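Local coordinates for protein probable CoA-transferase alpha subunit (Rhodococcus jostii, PDB 6COJ) that probably serves as the alpha subunit of a CoA-transferase-family enzyme and binds a bulky coenzyme A thioester carrying a spiro-lactone ring system, at residues G73-S77 with A78-T82; R146-G149 with D150-T154. The protein carries 1 engineered substitution. All coordinates share one frame; numbering follows the deposited sequence.

Interaction 1: residues G73-S77 with A78-T82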
# COMPACT_ATOMS: atom_id res chain seq x y z
N GLY A 73 -19.74 17.59 9.52
CA GLY A 73 -20.92 18.20 10.12
C GLY A 73 -20.66 19.62 10.59
O GLY A 73 -21.44 20.53 10.30
N LEU A 74 -19.57 19.82 11.33
CA LEU A 74 -19.27 21.17 11.81
C LEU A 74 -19.05 22.14 10.64
O LEU A 74 -19.55 23.27 10.66
CB LEU A 74 -18.07 21.16 12.74
CG LEU A 74 -18.32 20.66 14.17
CD1 LEU A 74 -17.00 20.54 14.92
CD2 LEU A 74 -19.30 21.57 14.93
N LEU A 75 -18.33 21.70 9.61
CA LEU A 75 -18.13 22.58 8.46
C LEU A 75 -19.47 22.92 7.79
O LEU A 75 -19.69 24.06 7.37
CB LEU A 75 -17.16 21.93 7.47
CG LEU A 75 -15.73 21.83 7.99
CD1 LEU A 75 -14.89 20.99 7.04
CD2 LEU A 75 -15.10 23.20 8.18
N CYS A 76 -20.38 21.95 7.71
CA CYS A 76 -21.69 22.22 7.14
C CYS A 76 -22.49 23.17 8.01
O CYS A 76 -23.25 24.00 7.49
CB CYS A 76 -22.46 20.91 6.95
SG CYS A 76 -21.87 19.91 5.56
N SER A 77 -22.35 23.06 9.33
CA SER A 77 -23.07 23.97 10.22
C SER A 77 -22.70 25.42 9.97
O SER A 77 -23.50 26.32 10.27
CB SER A 77 -22.86 23.61 11.69
OG SER A 77 -21.60 24.07 12.19
N ALA A 78 -21.51 25.68 9.43
CA ALA A 78 -21.06 27.04 9.16
C ALA A 78 -21.15 27.39 7.68
O ALA A 78 -20.63 28.44 7.27
CB ALA A 78 -19.64 27.23 9.68
N GLY A 79 -21.80 26.54 6.88
CA GLY A 79 -21.96 26.81 5.47
C GLY A 79 -20.66 26.87 4.70
O GLY A 79 -20.57 27.59 3.69
N LYS A 80 -19.64 26.14 5.14
CA LYS A 80 -18.31 26.26 4.55
C LYS A 80 -18.06 25.28 3.42
O LYS A 80 -16.99 25.35 2.80
CB LYS A 80 -17.23 26.13 5.63
CG LYS A 80 -17.12 27.39 6.50
CD LYS A 80 -16.15 27.18 7.63
CE LYS A 80 -16.07 28.40 8.52
NZ LYS A 80 -15.42 29.55 7.84
N VAL A 81 -19.00 24.39 3.11
CA VAL A 81 -18.80 23.30 2.15
C VAL A 81 -19.63 23.58 0.91
O VAL A 81 -20.85 23.78 0.99
CB VAL A 81 -19.16 21.94 2.76
CG1 VAL A 81 -18.90 20.82 1.75
CG2 VAL A 81 -18.38 21.72 4.04
N THR A 82 -18.97 23.61 -0.24
CA THR A 82 -19.63 23.70 -1.53
C THR A 82 -19.79 22.34 -2.19
O THR A 82 -20.83 22.05 -2.78
CB THR A 82 -18.83 24.62 -2.46
OG1 THR A 82 -18.80 25.94 -1.91
CG2 THR A 82 -19.46 24.69 -3.85

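Interaction 2: residues R146-G149 with D150-T154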
# COMPACT_ATOMS: atom_id res chain seq x y z
N ARG A 146 -24.01 7.76 -11.13
CA ARG A 146 -24.94 8.90 -11.22
C ARG A 146 -24.56 10.07 -10.34
O ARG A 146 -24.82 11.16 -10.68
CB ARG A 146 -26.34 8.48 -10.90
CG ARG A 146 -26.93 7.52 -11.87
CD ARG A 146 -28.40 7.82 -12.13
NE ARG A 146 -29.37 7.82 -11.02
CZ ARG A 146 -30.00 8.92 -10.61
NH1 ARG A 146 -30.92 8.83 -9.67
NH2 ARG A 146 -29.71 10.14 -11.09
N PHE A 147 -23.99 9.80 -9.17
CA PHE A 147 -23.48 10.89 -8.35
C PHE A 147 -22.46 11.73 -9.12
O PHE A 147 -22.41 12.96 -8.96
CB PHE A 147 -22.83 10.35 -7.08
CG PHE A 147 -23.78 10.03 -5.96
CD1 PHE A 147 -24.54 11.03 -5.36
CD2 PHE A 147 -23.89 8.74 -5.48
CE1 PHE A 147 -25.40 10.73 -4.32
CE2 PHE A 147 -24.74 8.43 -4.44
CZ PHE A 147 -25.51 9.44 -3.85
N TRP A 148 -21.63 11.08 -9.93
CA TRP A 148 -20.51 11.75 -10.59
C TRP A 148 -20.78 12.14 -12.02
O TRP A 148 -20.14 13.08 -12.52
CB TRP A 148 -19.29 10.84 -10.61
CG TRP A 148 -18.63 10.59 -9.31
CD1 TRP A 148 -19.15 9.96 -8.22
CD2 TRP A 148 -17.28 10.94 -8.98
NE1 TRP A 148 -18.20 9.89 -7.22
CE2 TRP A 148 -17.05 10.49 -7.66
CE3 TRP A 148 -16.24 11.60 -9.66
CZ2 TRP A 148 -15.83 10.66 -7.02
CZ3 TRP A 148 -15.03 11.78 -9.01
CH2 TRP A 148 -14.84 11.31 -7.71
N GLY A 149 -21.69 11.45 -12.71
CA GLY A 149 -21.85 11.70 -14.14
C GLY A 149 -20.53 11.59 -14.88
O GLY A 149 -19.71 10.70 -14.63
N ASP A 150 -20.29 12.55 -15.79
CA ASP A 150 -19.13 12.49 -16.66
C ASP A 150 -17.82 12.81 -15.95
O ASP A 150 -16.75 12.69 -16.56
CB ASP A 150 -19.31 13.39 -17.89
CG ASP A 150 -18.29 13.11 -18.99
OD1 ASP A 150 -18.12 11.92 -19.35
OD2 ASP A 150 -17.66 14.07 -19.48
N GLU A 151 -17.86 13.20 -14.67
CA GLU A 151 -16.63 13.34 -13.90
C GLU A 151 -16.00 11.99 -13.59
O GLU A 151 -14.81 11.94 -13.26
CB GLU A 151 -16.90 14.12 -12.60
CG GLU A 151 -15.63 14.58 -11.89
CD GLU A 151 -15.88 15.38 -10.63
OE1 GLU A 151 -16.97 15.97 -10.46
OE2 GLU A 151 -14.94 15.43 -9.80
N LEU A 152 -16.76 10.90 -13.67
CA LEU A 152 -16.26 9.55 -13.41
C LEU A 152 -16.42 8.74 -14.69
O LEU A 152 -17.55 8.45 -15.11
CB LEU A 152 -17.02 8.89 -12.26
CG LEU A 152 -16.47 7.55 -11.77
CD1 LEU A 152 -15.08 7.74 -11.16
CD2 LEU A 152 -17.42 6.95 -10.76
N ARG A 153 -15.30 8.39 -15.30
CA ARG A 153 -15.26 7.64 -16.55
C ARG A 153 -14.67 6.25 -16.31
O ARG A 153 -14.11 5.96 -15.25
CB ARG A 153 -14.43 8.40 -17.60
CG ARG A 153 -15.05 9.75 -17.97
CD ARG A 153 -14.12 10.61 -18.81
NE ARG A 153 -14.81 11.84 -19.18
CZ ARG A 153 -14.25 12.88 -19.79
NH1 ARG A 153 -12.96 12.87 -20.11
NH2 ARG A 153 -14.98 13.95 -20.08
N THR A 154 -14.82 5.38 -17.30
CA THR A 154 -14.24 4.05 -17.24
C THR A 154 -12.93 4.00 -18.02
O THR A 154 -12.58 4.91 -18.76
CB THR A 154 -15.20 2.99 -17.78
OG1 THR A 154 -15.52 3.29 -19.15
CG2 THR A 154 -16.48 2.96 -16.96

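Interaction 1: residues G73-S77 with A78-T82
Val-81 presses one methyl against the last turn of helix 70-77: its CG2 lies 3.6 Å from Leu-75 CB, and this is the tight side of the contact. With chi1 at -178°, CG1 stands trans to the valine's own backbone N, which leaves CG2 beside that N and against the helix. The same methyl is also 4.2 Å from Cys-76 SG, so it serves two successive helical residues. Leu-75 then crosses the aliphatic part of Lys-80 at about a right angle, CD2 meeting Lys-80 CD at 4.2 Å. Past that crossing the lysine carries NZ away to the carbonyls of Val-59 and Ser-57, while Leu-75 packs on Leu-54 and Leu-55 of helix 48-56.

The backbone closes the helix with a Schellman motif. Lys-80 N reaches back to Leu-75 O (3.0 Å) in a nearly straight bond, and Gly-79 N to Cys-76 O (3.0 Å); Gly-79 is the C-prime residue and has the positive phi this reversal calls for. Ala-78 N also bonds to Leu-75 O, at 3.2 Å, from the other face of the carbonyl plane, so two N-H groups grip that oxygen.

The solvent side is looser. Ala-78 and Gly-79 are exposed, and the bond from Ala-78 N to Leu-74 O is weak. Ser-77 is only partly exposed; its hydroxyl, set by a chi1 of 79° between the backbone N and the carbonyl carbon, folds back onto the helix and donates to Leu-74 O at 2.7 Å.

Leu-75 O and Cys-76 O thus find their donors in the turn itself, which lets the chain leave the helix of this beta-alpha-beta unit and enter strand 81-86 with Val-81 turned toward the helix it has just left.

Interaction 2: residues R146-G149 with D150-T154
Leu-152 folds back over one face of the Trp-148 indole. The apolar part of the contact starts close to the backbone, where the two CB atoms, Trp-148 CB and Leu-152 CB, are 3.4 Å apart. Leucine chi1 of -172° turns CG away from its own backbone N, and CD2 ends 4.3 Å from the centroid of the five-membered ring, close to its normal, in a CH-pi contact. Farther along the indole Glu-151 passes the six-membered ring: its CG is 3.8 Å from Trp-148 CE3, and OE2 comes to 3.7 Å from Trp-148 CZ3 with the carboxylate plane turned 64° from the ring.

Two backbone hydrogen bonds, each spanning three residues, shape the chain here: Glu-151 N to Trp-148 O and Leu-152 N to Gly-149 O, both 3.1 Å. Each N-H arrives above its carbonyl plane. The first bond closes the turn through Gly-149, whose positive phi breaks the helical path; the second closes the short 3-10 turn of Asp-150 and Glu-151. From there the chain runs into strand 153-156, an outermost strand, within this chain, of a three-stranded antiparallel sheet.

Charges pair both locally and across the fold. Within 150-154, Arg-153 NH2 makes a salt bridge to Asp-150 OD2 at 2.7 Å, on the syn side of that oxygen, with a 177° hydrogen bond that lies in the guanidinium plane; NE adds a weak bond to OD1 of the same aspartate. Arg-153 NH1 bonds to Pro-158 O of the second subunit, a further copy of this protein. Toward strands 81-86 and 111-114, Glu-151 OE1 makes salt bridges to Arg-113 and Lys-83, its OE2 shares a hydrogen bond with the hydroxyl of Tyr-85, and Trp-148 NE1 donates to Glu-114 O.

In the fold
Both contacts are ends of helices where a glycine of positive phi lets the chain turn into a strand, yet they sit in different settings. Interaction 1 is mostly buried, its centre about 13 Å from the centre of the chain, and joins a helix to strand 81-86 of the main parallel sheet; its substance is apolar packing plus a Schellman motif. Interaction 2 lies about 23 Å out by the same measure, feeds the small antiparallel sheet and borders a second subunit; an indole face carries its packing, and salt bridges surround it. The two do not touch, their nearest atoms being about 11 Å apart, but strand 81-86 links them, since Lys-83 and Tyr-85 on it meet Glu-151.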